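Local coordinates for penicillin-binding protein 2B (Streptococcus pneumoniae, PDB 2WAD), which probably cross-links the stem peptides of adjacent glycan strands in cell-wall peptidoglycan as a penicillin-binding transpeptidase of the elongation machinery, at residues A[393-396]-A[397-401]; A[433-436]-A[437-440]; A[444-447]-A[448-452]; A[575-578]-A[579-582]; A[584-587]-A[588-592]. All blocks are in the same frame, centred on the assembly; numbering follows the deposited sequence. Where two conformers were deposited one is given.

Interaction 1 (A[393-396]-A[397-401]); sequences ISSG and WENGV
I393 and W397 make the apolar part of this contact, one helical turn apart and pointing the same way. CG2 of I393 lies over one face of the indole, 3.9 Å from the centroid of its six-membered ring and 13° off the ring normal, a CH-pi contact. CG2 is anti to the I393 backbone N (chi1 -59° for CG1), which turns this methyl to the ring and leaves CG1 to other neighbours.

The polar part ends the helix. Amide N of W397 bonds to I393 O at 3.1 Å and that of E398 to S394 O at 3.0 Å, both ordinary helical bonds. S395 O is gripped twice by one residue: N399 N at 3.1 Å, and the side-chain ND2 of N399 at 2.9 Å, nearly straight and in the amide's own plane. V401 N then reaches back to G396 O, 2.9 Å, and G400, with positive phi, is the C-prime residue of a Schellman motif whose companion bond, G400 N to W397 O, is weak.

Outside, the S395 hydroxyl and OE2 of E398 both bond T481 of helix 471-484, and W397 NE1 bonds G404 O. W397 packs on D580, I583 and L584 of helix 578-593, while I393 and V401 meet Y447 and I455 of helix 445-455.

Interaction 2 (A[433-436]-A[437-440]); sequences PITA and VEAL. Unlike the reference sequence in segment 437-440: E438 (reference Gln).
T435 and E438 hold each other by two reciprocal bonds. The hydroxyl OG1 of T435 accepts the backbone N of E438 at 3.3 Å, while OE1 of E438 accepts the backbone N of T435 at 3.1 Å. The second bond is straight at the hydrogen (167°), but the amide comes to OE1 from above the carboxylate plane, 46° out of it. With chi1 at 65°, OG1 of T435 sits between its own backbone N and carbonyl carbon, and from there it faces the first turn of the helix. The glutamate, extended beyond CG, runs back across the threonine, its CD 3.5 Å from T435 OG1.

I434 backs this pair. It slides past E438 in the opposite direction, its CG1 lying 3.5 Å from E438 CB, and CD1 continues over the backbone of A439. The buried isoleucine thus lies against CB of the glutamate, while the carboxylate turns to the backbone. The helical bonds follow at once: A439 N to T435 O at 2.8 Å and L440 N to A436 O at 3.1 Å.

One shell further out, OD1 of N405 accepts from V437 N and, weakly, from A436 N, so an outside side chain serves amides of the first turn beside the threonine. I434 is backbone-paired with L408 in the two-stranded sheet, which fixes the strand just before the turn. Together T435 and E438 form a capping box, the reciprocal N-terminal seal of an alpha-helix, here where strand 432-434 passes into helix 436-442 of the transpeptidase domain.

Interaction 3 (A[444-447]-A[448-452]); sequences SNAY and VVQTA. Unlike the reference sequence in segment 444-447: A446 (reference Thr). Unlike the reference sequence in segment 448-452: V448 (reference Met).
N445, A446 and Y447 offer their carbonyls to V449, Q450 and T451 in regular i to i+4 bonds, of which V449 N to N445 O is 3.0 Å. S444 stands at the N-cap of this helix, its OG accepting from Y447 N at 3.1 Å.

Two side chains bend back to the carbonyls that their own amides already use. Q450 is extended beyond CG, and its NE2 reaches A446 O at 3.1 Å. It comes from above the carbonyl plane, 66° out of it, while Q450 N arrives from the opposite face. T451 does the same on Y447 O: OG1 donates at 2.8 Å and the backbone N bonds from the other face. OG1 lies beside its own backbone N (chi1 -60°), which brings the hydroxyl down to the preceding turn. V448 lays CG2 3.4 Å from N445 O.

Outside the helix, S444 OG bonds D410 and Y447 OH bonds Q406 O. S444 and N445 follow S443 as in the SxN motif of penicillin-binding proteins, with K389 probably the lysine of SxxK. A446 O and Y447 O thus each take two donors; T451 OG1 finds its acceptor one turn back, and Q450 NE2 is shared between A446 O and T409 O. N445 is held by K389 NZ and Y422 O, its side chain about 5 Å from that of S386, the probable acyl-ester serine.

Interaction 4 (A[575-578]-A[579-582]); sequences NISE and SDMA. Unlike the reference sequence in segment 575-578: E578 (reference Asp). Unlike the reference sequence in segment 579-582: A582 (reference Ser).
I576 reaches across to D580 and M581. Its CB lies 4.1 Å from D580 CB. From there CG1, set between its own backbone N and carbonyl carbon (chi1 55°), leads toward the helix, and the chain runs straight out to CD1. That terminal methyl meets CE of M581 at 3.8 Å and also approaches the M581 backbone N. The two side chains cross at about a right angle. The methionine is bent at both chi2 and chi3, which curls its CE round to the isoleucine.

The next residue, S577, is the N-cap of helix 578-593. Its hydroxyl OG accepts from D580 N at 3.1 Å, with 162° at the hydrogen. The aspartate side chain of D580 folds back beside that hydroxyl, its CG 3.2 Å from S577 OG. S577 gives its backbone carbonyl as well as its side chain to the helix start: M581 N bonds S577 O at 3.1 Å, and A582 N bonds E578 O one residue on. This is the N-capping pattern of a helix that begins at the protein surface, just after strand 570-573 in the transpeptidase domain. The hydroxyl stands in for the carbonyl that a preceding turn would otherwise offer to the D580 amide.

Ahead of the cap, N575 N bonds OE2 of E484. I576 also packs on S394 and E398 of helix 389-398, and D580 touches W397 there. Y485 touches both I576 and M581, with N538 also against the methionine.

Interaction 5 (A[584-587]-A[588-592]); sequences LHQG and FYQVS. Unlike the reference sequence in segment 588-592: S592 (reference Ala).
F588 turns its ring back along the helix toward L584. Its CG is anti to the carbonyl carbon (chi1 -82°), and this brings CD1 to 3.6 Å from L584 O, the same carbonyl that accepts the F588 backbone N at 3.0 Å. The G587 carbonyl carbon lies at the edge of the ring, near its plane. On G587 itself, buried and without a side chain, V437 CG1 packs against CA.

V591 sets CG2 3.2 Å from G587 O; that branch stands beside its own backbone N, while CG1 is anti to it (chi1 161°). The V591 N to G587 O bond, 3.0 Å, runs alongside.

Q586 and Q590 meet one turn apart. Q586 is bent at chi2, whereas Q590 stays extended beyond CG, and their amide planes stand 81° apart as the two side chains cross at a slant. Q590 CG also rests 3.4 Å from Q586 O. Y589 instead keeps CB by H585 O, at 3.3 Å, and its ring leads off to stack on H593; the Y589 N bonds to H585 O and Q586 O are both weak.

The helix packs on strand 613-616, where F588 touches S613 and K615 and shares a backbone bond with G614, and on two helices: 389-398, whose S394 and W397 meet L584 and whose A390 meets F588, and 436-442, whose V437 meets Q586 and Q590.

Running from the N terminus, each interaction joins adjoining segments, so none closes a long loop; they lie in series, and none nests in or crosses another. Interaction 1 ends helix 389-398, interaction 2 opens helix 436-442, and interaction 3 opens helix 445-455, which follows it directly: A439 O and S444 N probably bond at 3.0 Å. Interactions 4 and 5 share helix 578-593, at its start and further along. In space, interaction 1 touches all the others, I393 reaching L440 and Y447, and W397 reaching D580 and L584. Interaction 2 also packs on interaction 5, through V437. Together they tie four helices of the transpeptidase domain.

Interaction 1 (A[393-396]-A[397-401])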
loop_
_atom_site.group_PDB
_atom_site.type_symbol
_atom_site.label_atom_id
_atom_site.label_comp_id
_atom_site.label_asym_id
_atom_site.label_seq_id
_atom_site.Cartn_x
_atom_site.Cartn_y
_atom_site.Cartn_z
ATOM N N ILE A 393 -26.009 2.600 -15.615
ATOM C CA ILE A 393 -26.413 2.834 -16.988
ATOM C C ILE A 393 -25.554 2.017 -17.952
ATOM O O ILE A 393 -26.058 1.458 -18.927
ATOM C CB ILE A 393 -26.401 4.343 -17.342
ATOM C CG1 ILE A 393 -27.353 5.109 -16.417
ATOM C CG2 ILE A 393 -26.930 4.593 -18.749
ATOM C CD1 ILE A 393 -27.258 6.644 -16.531
ATOM N N SER A 394 -24.246 1.971 -17.730
ATOM C CA SER A 394 -23.398 1.176 -18.615
ATOM C C SER A 394 -23.899 -0.284 -18.654
ATOM O O SER A 394 -23.985 -0.908 -19.708
ATOM C CB SER A 394 -21.946 1.208 -18.146
ATOM O OG SER A 394 -21.404 2.518 -18.172
ATOM N N SER A 395 -24.220 -0.827 -17.491
ATOM C CA SER A 395 -24.716 -2.188 -17.393
ATOM C C SER A 395 -26.019 -2.359 -18.173
ATOM O O SER A 395 -26.255 -3.424 -18.730
ATOM C CB SER A 395 -24.888 -2.581 -15.929
ATOM O OG SER A 395 -24.890 -3.991 -15.784
ATOM N N GLY A 396 -26.847 -1.314 -18.199
ATOM C CA GLY A 396 -28.049 -1.259 -19.015
ATOM C C GLY A 396 -27.768 -1.378 -20.508
ATOM O O GLY A 396 -28.468 -2.097 -21.211
ATOM N N TRP A 397 -26.764 -0.664 -21.008
ATOM C CA TRP A 397 -26.356 -0.804 -22.399
ATOM C C TRP A 397 -25.799 -2.207 -22.699
ATOM O O TRP A 397 -26.179 -2.790 -23.708
ATOM C CB TRP A 397 -25.324 0.265 -22.779
ATOM C CG TRP A 397 -25.903 1.647 -22.901
ATOM C CD1 TRP A 397 -27.094 1.982 -23.484
ATOM C CD2 TRP A 397 -25.326 2.871 -22.444
ATOM N NE1 TRP A 397 -27.292 3.329 -23.423
ATOM C CE2 TRP A 397 -26.227 3.902 -22.780
ATOM C CE3 TRP A 397 -24.133 3.200 -21.783
ATOM C CZ2 TRP A 397 -25.984 5.240 -22.465
ATOM C CZ3 TRP A 397 -23.892 4.528 -21.462
ATOM C CH2 TRP A 397 -24.817 5.534 -21.805
ATOM N N GLU A 398 -24.924 -2.738 -21.835
ATOM C CA GLU A 398 -24.289 -4.043 -22.051
ATOM C C GLU A 398 -25.264 -5.205 -22.144
ATOM O O GLU A 398 -25.076 -6.109 -22.958
ATOM C CB GLU A 398 -23.205 -4.382 -21.020
ATOM C CG GLU A 398 -22.106 -3.357 -20.959
ATOM C CD GLU A 398 -21.131 -3.626 -19.842
ATOM O OE1 GLU A 398 -19.971 -3.177 -19.960
ATOM O OE2 GLU A 398 -21.521 -4.261 -18.840
ATOM N N ASN A 399 -26.307 -5.146 -21.323
ATOM C CA ASN A 399 -27.265 -6.227 -21.213
ATOM C C ASN A 399 -28.549 -6.025 -22.029
ATOM O O ASN A 399 -29.555 -6.665 -21.780
ATOM C CB ASN A 399 -27.531 -6.501 -19.726
ATOM C CG ASN A 399 -26.304 -7.036 -19.039
ATOM O OD1 ASN A 399 -26.017 -8.224 -19.131
ATOM N ND2 ASN A 399 -25.544 -6.161 -18.368
ATOM N N GLY A 400 -28.527 -5.123 -23.003
ATOM C CA GLY A 400 -29.671 -4.976 -23.901
ATOM C C GLY A 400 -30.907 -4.322 -23.300
ATOM O O GLY A 400 -32.004 -4.434 -23.844
ATOM N N VAL A 401 -30.743 -3.610 -22.193
ATOM C CA VAL A 401 -31.876 -2.967 -21.546
ATOM C C VAL A 401 -32.142 -1.569 -22.109
ATOM O O VAL A 401 -33.286 -1.137 -22.206
ATOM C CB VAL A 401 -31.647 -2.889 -20.024
ATOM C CG1 VAL A 401 -32.858 -2.276 -19.329
ATOM C CG2 VAL A 401 -31.377 -4.296 -19.496
#

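Interaction 2 (A[433-436]-A[437-440])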
loop_
_atom_site.group_PDB
_atom_site.type_symbol
_atom_site.label_atom_id
_atom_site.label_comp_id
_atom_site.label_asym_id
_atom_site.label_seq_id
_atom_site.Cartn_x
_atom_site.Cartn_y
_atom_site.Cartn_z
ATOM N N PRO A 433 -40.643 12.785 -18.318
ATOM C CA PRO A 433 -39.668 12.094 -19.148
ATOM C C PRO A 433 -38.252 12.571 -18.841
ATOM O O PRO A 433 -38.054 13.739 -18.478
ATOM C CB PRO A 433 -40.087 12.458 -20.574
ATOM C CG PRO A 433 -40.823 13.759 -20.433
ATOM C CD PRO A 433 -41.409 13.807 -19.048
ATOM N N ILE A 434 -37.298 11.647 -18.959
ATOM C CA ILE A 434 -35.895 11.879 -18.627
ATOM C C ILE A 434 -34.992 10.987 -19.501
ATOM O O ILE A 434 -35.201 9.780 -19.606
ATOM C CB ILE A 434 -35.669 11.676 -17.091
ATOM C CG1 ILE A 434 -34.354 12.295 -16.651
ATOM C CG2 ILE A 434 -35.701 10.204 -16.668
ATOM C CD1 ILE A 434 -34.166 12.305 -15.132
ATOM N N THR A 435 -34.013 11.595 -20.166
ATOM C CA THR A 435 -32.989 10.884 -20.926
ATOM C C THR A 435 -31.843 10.401 -20.035
ATOM O O THR A 435 -31.812 10.644 -18.827
ATOM C CB THR A 435 -32.355 11.784 -22.007
ATOM O OG1 THR A 435 -31.636 12.866 -21.389
ATOM C CG2 THR A 435 -33.404 12.318 -23.009
ATOM N N ALA A 436 -30.883 9.705 -20.634
ATOM C CA ALA A 436 -29.798 9.127 -19.840
ATOM C C ALA A 436 -28.891 10.260 -19.330
ATOM O O ALA A 436 -28.457 10.257 -18.176
ATOM C CB ALA A 436 -29.030 8.101 -20.658
ATOM N N VAL A 437 -28.673 11.249 -20.187
ATOM C CA VAL A 437 -27.885 12.440 -19.860
ATOM C C VAL A 437 -28.504 13.171 -18.664
ATOM O O VAL A 437 -27.788 13.551 -17.745
ATOM C CB VAL A 437 -27.817 13.390 -21.067
ATOM C CG1 VAL A 437 -27.109 14.708 -20.709
ATOM C CG2 VAL A 437 -27.155 12.720 -22.290
ATOM N N GLU A 438 -29.836 13.305 -18.669
ATOM C CA GLU A 438 -30.582 14.056 -17.669
ATOM C C GLU A 438 -30.697 13.266 -16.382
ATOM O O GLU A 438 -30.663 13.849 -15.289
ATOM C CB GLU A 438 -32.005 14.402 -18.171
ATOM C CG GLU A 438 -32.091 15.565 -19.197
ATOM C CD GLU A 438 -33.400 15.530 -20.015
ATOM O OE1 GLU A 438 -34.247 14.648 -19.771
ATOM O OE2 GLU A 438 -33.591 16.372 -20.914
ATOM N N ALA A 439 -30.855 11.947 -16.521
ATOM C CA ALA A 439 -30.719 11.058 -15.380
ATOM C C ALA A 439 -29.432 11.291 -14.594
ATOM O O ALA A 439 -29.427 11.288 -13.369
ATOM C CB ALA A 439 -30.838 9.584 -15.792
ATOM N N LEU A 440 -28.331 11.479 -15.296
ATOM C CA LEU A 440 -27.073 11.779 -14.610
ATOM C C LEU A 440 -27.085 13.204 -14.043
ATOM O O LEU A 440 -26.707 13.423 -12.880
ATOM C CB LEU A 440 -25.884 11.532 -15.543
ATOM C CG LEU A 440 -25.564 10.052 -15.831
ATOM C CD1 LEU A 440 -24.550 9.858 -16.940
ATOM C CD2 LEU A 440 -25.059 9.324 -14.597
#

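Interaction 3 (A[444-447]-A[448-452])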
loop_
_atom_site.group_PDB
_atom_site.type_symbol
_atom_site.label_atom_id
_atom_site.label_comp_id
_atom_site.label_asym_id
_atom_site.label_seq_id
_atom_site.Cartn_x
_atom_site.Cartn_y
_atom_site.Cartn_z
ATOM N N SER A 444 -31.183 10.959 -10.979
ATOM C CA SER A 444 -32.452 10.250 -10.889
ATOM C C SER A 444 -32.266 8.819 -10.400
ATOM O O SER A 444 -31.556 8.026 -11.035
ATOM C CB SER A 444 -33.103 10.214 -12.276
ATOM O OG SER A 444 -34.139 9.255 -12.295
ATOM N N ASN A 445 -32.910 8.473 -9.291
ATOM C CA ASN A 445 -33.007 7.059 -8.923
ATOM C C ASN A 445 -33.968 6.262 -9.822
ATOM O O ASN A 445 -33.755 5.068 -10.027
ATOM C CB ASN A 445 -33.422 6.877 -7.459
ATOM C CG ASN A 445 -32.295 7.147 -6.467
ATOM O OD1 ASN A 445 -31.099 7.095 -6.786
ATOM N ND2 ASN A 445 -32.684 7.399 -5.223
ATOM N N ALA A 446 -35.016 6.894 -10.351
ATOM C CA ALA A 446 -35.999 6.180 -11.177
ATOM C C ALA A 446 -35.340 5.557 -12.400
ATOM O O ALA A 446 -35.709 4.451 -12.818
ATOM C CB ALA A 446 -37.136 7.086 -11.630
ATOM N N TYR A 447 -34.396 6.285 -12.986
ATOM C CA TYR A 447 -33.773 5.812 -14.234
ATOM C C TYR A 447 -32.947 4.528 -14.002
ATOM O O TYR A 447 -33.014 3.585 -14.817
ATOM C CB TYR A 447 -32.897 6.910 -14.850
ATOM C CG TYR A 447 -32.525 6.676 -16.306
ATOM C CD1 TYR A 447 -33.336 7.149 -17.325
ATOM C CD2 TYR A 447 -31.382 5.961 -16.661
ATOM C CE1 TYR A 447 -33.023 6.931 -18.658
ATOM C CE2 TYR A 447 -31.065 5.721 -17.996
ATOM C CZ TYR A 447 -31.893 6.216 -18.979
ATOM O OH TYR A 447 -31.616 6.004 -20.307
ATOM N N VAL A 448 -32.190 4.486 -12.896
ATOM C CA VAL A 448 -31.265 3.396 -12.640
ATOM C C VAL A 448 -31.950 2.184 -12.016
ATOM O O VAL A 448 -31.480 1.068 -12.178
ATOM C CB VAL A 448 -30.048 3.794 -11.762
ATOM C CG1 VAL A 448 -29.059 4.666 -12.550
ATOM C CG2 VAL A 448 -30.477 4.445 -10.453
ATOM N N VAL A 449 -33.023 2.410 -11.269
ATOM C CA VAL A 449 -33.825 1.334 -10.717
ATOM C C VAL A 449 -34.613 0.611 -11.827
ATOM O O VAL A 449 -34.677 -0.618 -11.859
ATOM C CB VAL A 449 -34.758 1.846 -9.597
ATOM C CG1 VAL A 449 -35.755 0.771 -9.220
ATOM C CG2 VAL A 449 -33.946 2.205 -8.354
ATOM N N GLN A 450 -35.198 1.361 -12.750
ATOM C CA GLN A 450 -35.808 0.775 -13.942
ATOM C C GLN A 450 -34.785 0.050 -14.814
ATOM O O GLN A 450 -35.038 -1.048 -15.263
ATOM C CB GLN A 450 -36.564 1.840 -14.751
ATOM C CG GLN A 450 -37.889 2.241 -14.128
ATOM C CD GLN A 450 -38.594 3.369 -14.875
ATOM O OE1 GLN A 450 -39.599 3.136 -15.551
ATOM N NE2 GLN A 450 -38.100 4.602 -14.726
ATOM N N THR A 451 -33.608 0.631 -15.018
ATOM C CA THR A 451 -32.522 -0.078 -15.683
ATOM C C THR A 451 -32.160 -1.402 -15.028
ATOM O O THR A 451 -32.077 -2.407 -15.739
ATOM C CB THR A 451 -31.241 0.767 -15.808
ATOM O OG1 THR A 451 -31.512 1.943 -16.575
ATOM C CG2 THR A 451 -30.144 -0.022 -16.503
ATOM N N ALA A 452 -31.930 -1.412 -13.710
ATOM C CA ALA A 452 -31.636 -2.671 -13.001
ATOM C C ALA A 452 -32.752 -3.719 -13.128
ATOM O O ALA A 452 -32.487 -4.891 -13.387
ATOM C CB ALA A 452 -31.336 -2.430 -11.506
#

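Interaction 4 (A[575-578]-A[579-582])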
loop_
_atom_site.group_PDB
_atom_site.type_symbol
_atom_site.label_atom_id
_atom_site.label_comp_id
_atom_site.label_asym_id
_atom_site.label_seq_id
_atom_site.Cartn_x
_atom_site.Cartn_y
_atom_site.Cartn_z
ATOM N N ASN A 575 -17.077 -2.412 -21.844
ATOM C CA ASN A 575 -17.777 -2.958 -23.015
ATOM C C ASN A 575 -18.982 -2.138 -23.472
ATOM O O ASN A 575 -20.107 -2.656 -23.605
ATOM C CB ASN A 575 -18.187 -4.422 -22.773
ATOM C CG ASN A 575 -18.683 -5.093 -24.049
ATOM O OD1 ASN A 575 -18.240 -4.738 -25.139
ATOM N ND2 ASN A 575 -19.621 -6.026 -23.927
ATOM N N ILE A 576 -18.766 -0.849 -23.706
ATOM C CA ILE A 576 -19.855 -0.033 -24.232
ATOM C C ILE A 576 -19.305 0.711 -25.431
ATOM O O ILE A 576 -18.106 0.944 -25.504
ATOM C CB ILE A 576 -20.369 1.009 -23.223
ATOM C CG1 ILE A 576 -19.220 1.909 -22.718
ATOM C CG2 ILE A 576 -21.106 0.316 -22.111
ATOM C CD1 ILE A 576 -19.665 2.941 -21.672
ATOM N N SER A 577 -20.177 1.106 -26.352
ATOM C CA SER A 577 -19.740 1.744 -27.592
ATOM C C SER A 577 -19.142 3.122 -27.309
ATOM O O SER A 577 -19.333 3.704 -26.238
ATOM C CB SER A 577 -20.926 1.895 -28.546
ATOM O OG SER A 577 -21.879 2.773 -27.969
ATOM N N GLU A 578 -18.402 3.635 -28.281
ATOM C CA GLU A 578 -17.883 4.985 -28.215
ATOM C C GLU A 578 -18.978 6.038 -28.004
ATOM O O GLU A 578 -18.774 7.038 -27.313
ATOM C CB GLU A 578 -17.139 5.273 -29.517
ATOM C CG GLU A 578 -16.292 6.513 -29.476
ATOM C CD GLU A 578 -15.363 6.589 -30.665
ATOM O OE1 GLU A 578 -15.444 5.687 -31.531
ATOM O OE2 GLU A 578 -14.556 7.543 -30.724
ATOM N N SER A 579 -20.135 5.843 -28.619
ATOM C CA SER A 579 -21.189 6.848 -28.554
ATOM C C SER A 579 -21.979 6.785 -27.240
ATOM O O SER A 579 -22.450 7.807 -26.748
ATOM C CB SER A 579 -22.094 6.785 -29.783
ATOM O OG SER A 579 -22.760 5.544 -29.822
ATOM N N ASP A 580 -22.084 5.592 -26.657
ATOM C CA ASP A 580 -22.507 5.429 -25.276
ATOM C C ASP A 580 -21.606 6.158 -24.263
ATOM O O ASP A 580 -22.089 6.880 -23.404
ATOM C CB ASP A 580 -22.713 3.941 -24.960
ATOM C CG ASP A 580 -23.953 3.376 -25.644
ATOM O OD1 ASP A 580 -24.114 2.146 -25.696
ATOM O OD2 ASP A 580 -24.782 4.151 -26.161
ATOM N N MET A 581 -20.298 5.984 -24.358
ATOM C CA MET A 581 -19.364 6.716 -23.528
ATOM C C MET A 581 -19.512 8.238 -23.701
ATOM O O MET A 581 -19.280 9.011 -22.768
ATOM C CB MET A 581 -17.931 6.279 -23.830
ATOM C CG MET A 581 -16.843 6.959 -22.971
ATOM S SD MET A 581 -17.081 6.630 -21.214
ATOM C CE MET A 581 -16.530 4.922 -21.022
ATOM N N ALA A 582 -19.882 8.665 -24.906
ATOM C CA ALA A 582 -20.080 10.085 -25.177
ATOM C C ALA A 582 -21.329 10.576 -24.434
ATOM O O ALA A 582 -21.383 11.707 -23.972
ATOM C CB ALA A 582 -20.164 10.341 -26.691
#

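Interaction 5 (A[584-587]-A[588-592])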
loop_
_atom_site.group_PDB
_atom_site.type_symbol
_atom_site.label_atom_id
_atom_site.label_comp_id
_atom_site.label_asym_id
_atom_site.label_seq_id
_atom_site.Cartn_x
_atom_site.Cartn_y
_atom_site.Cartn_z
ATOM N N LEU A 584 -22.271 9.319 -21.437
ATOM C CA LEU A 584 -21.826 9.500 -20.059
ATOM C C LEU A 584 -21.093 10.833 -19.892
ATOM O O LEU A 584 -21.347 11.529 -18.925
ATOM C CB LEU A 584 -20.919 8.358 -19.599
ATOM C CG LEU A 584 -21.496 6.935 -19.652
ATOM C CD1 LEU A 584 -20.468 5.924 -19.102
ATOM C CD2 LEU A 584 -22.880 6.786 -18.962
ATOM N N HIS A 585 -20.168 11.147 -20.803
ATOM C CA HIS A 585 -19.435 12.417 -20.821
ATOM C C HIS A 585 -20.330 13.668 -20.870
ATOM O O HIS A 585 -20.006 14.688 -20.262
ATOM C CB HIS A 585 -18.445 12.437 -21.997
ATOM C CG HIS A 585 -17.219 11.594 -21.791
ATOM N ND1 HIS A 585 -16.162 11.589 -22.674
ATOM C CD2 HIS A 585 -16.870 10.743 -20.798
ATOM C CE1 HIS A 585 -15.219 10.774 -22.236
ATOM N NE2 HIS A 585 -15.622 10.249 -21.094
ATOM N N GLN A 586 -21.451 13.593 -21.582
ATOM C CA GLN A 586 -22.391 14.718 -21.666
ATOM C C GLN A 586 -23.161 14.830 -20.349
ATOM O O GLN A 586 -23.409 15.932 -19.868
ATOM C CB GLN A 586 -23.348 14.565 -22.867
ATOM C CG GLN A 586 -24.302 15.732 -23.141
ATOM C CD GLN A 586 -23.605 17.030 -23.573
ATOM O OE1 GLN A 586 -22.523 17.006 -24.158
ATOM N NE2 GLN A 586 -24.231 18.168 -23.290
ATOM N N GLY A 587 -23.520 13.701 -19.746
ATOM C CA GLY A 587 -24.163 13.750 -18.441
ATOM C C GLY A 587 -23.296 14.369 -17.356
ATOM O O GLY A 587 -23.750 15.225 -16.600
ATOM N N PHE A 588 -22.045 13.929 -17.256
ATOM C CA PHE A 588 -21.108 14.492 -16.269
ATOM C C PHE A 588 -20.841 15.971 -16.549
ATOM O O PHE A 588 -20.523 16.756 -15.647
ATOM C CB PHE A 588 -19.772 13.725 -16.223
ATOM C CG PHE A 588 -19.797 12.475 -15.379
ATOM C CD1 PHE A 588 -20.923 11.665 -15.326
ATOM C CD2 PHE A 588 -18.685 12.102 -14.630
ATOM C CE1 PHE A 588 -20.950 10.493 -14.562
ATOM C CE2 PHE A 588 -18.713 10.936 -13.842
ATOM C CZ PHE A 588 -19.854 10.140 -13.819
ATOM N N TYR A 589 -20.945 16.358 -17.810
ATOM C CA TYR A 589 -20.689 17.752 -18.155
ATOM C C TYR A 589 -21.854 18.644 -17.726
ATOM O O TYR A 589 -21.642 19.726 -17.192
ATOM C CB TYR A 589 -20.432 17.916 -19.657
ATOM C CG TYR A 589 -20.280 19.374 -20.069
ATOM C CD1 TYR A 589 -19.048 20.027 -19.986
ATOM C CD2 TYR A 589 -21.378 20.104 -20.520
ATOM C CE1 TYR A 589 -18.914 21.349 -20.343
ATOM C CE2 TYR A 589 -21.250 21.430 -20.890
ATOM C CZ TYR A 589 -20.010 22.036 -20.805
ATOM O OH TYR A 589 -19.842 23.346 -21.160
ATOM N N GLN A 590 -23.079 18.170 -17.943
ATOM C CA GLN A 590 -24.292 18.874 -17.540
ATOM C C GLN A 590 -24.537 18.888 -16.023
ATOM O O GLN A 590 -25.237 19.758 -15.514
ATOM C CB GLN A 590 -25.501 18.313 -18.317
ATOM C CG GLN A 590 -25.469 18.620 -19.847
ATOM C CD GLN A 590 -26.762 18.288 -20.610
ATOM O OE1 GLN A 590 -27.847 18.132 -20.035
ATOM N NE2 GLN A 590 -26.635 18.156 -21.925
ATOM N N VAL A 591 -23.988 17.920 -15.299
ATOM C CA VAL A 591 -24.049 17.917 -13.843
ATOM C C VAL A 591 -23.424 19.222 -13.345
ATOM O O VAL A 591 -23.851 19.773 -12.325
ATOM C CB VAL A 591 -23.212 16.741 -13.260
ATOM C CG1 VAL A 591 -22.868 16.973 -11.792
ATOM C CG2 VAL A 591 -23.944 15.412 -13.438
ATOM N N SER A 592 -22.400 19.699 -14.052
ATOM C CA SER A 592 -21.648 20.863 -13.592
ATOM C C SER A 592 -21.932 22.142 -14.386
ATOM O O SER A 592 -21.484 23.203 -13.978
ATOM C CB SER A 592 -20.145 20.607 -13.594
ATOM O OG SER A 592 -19.710 20.230 -14.888
#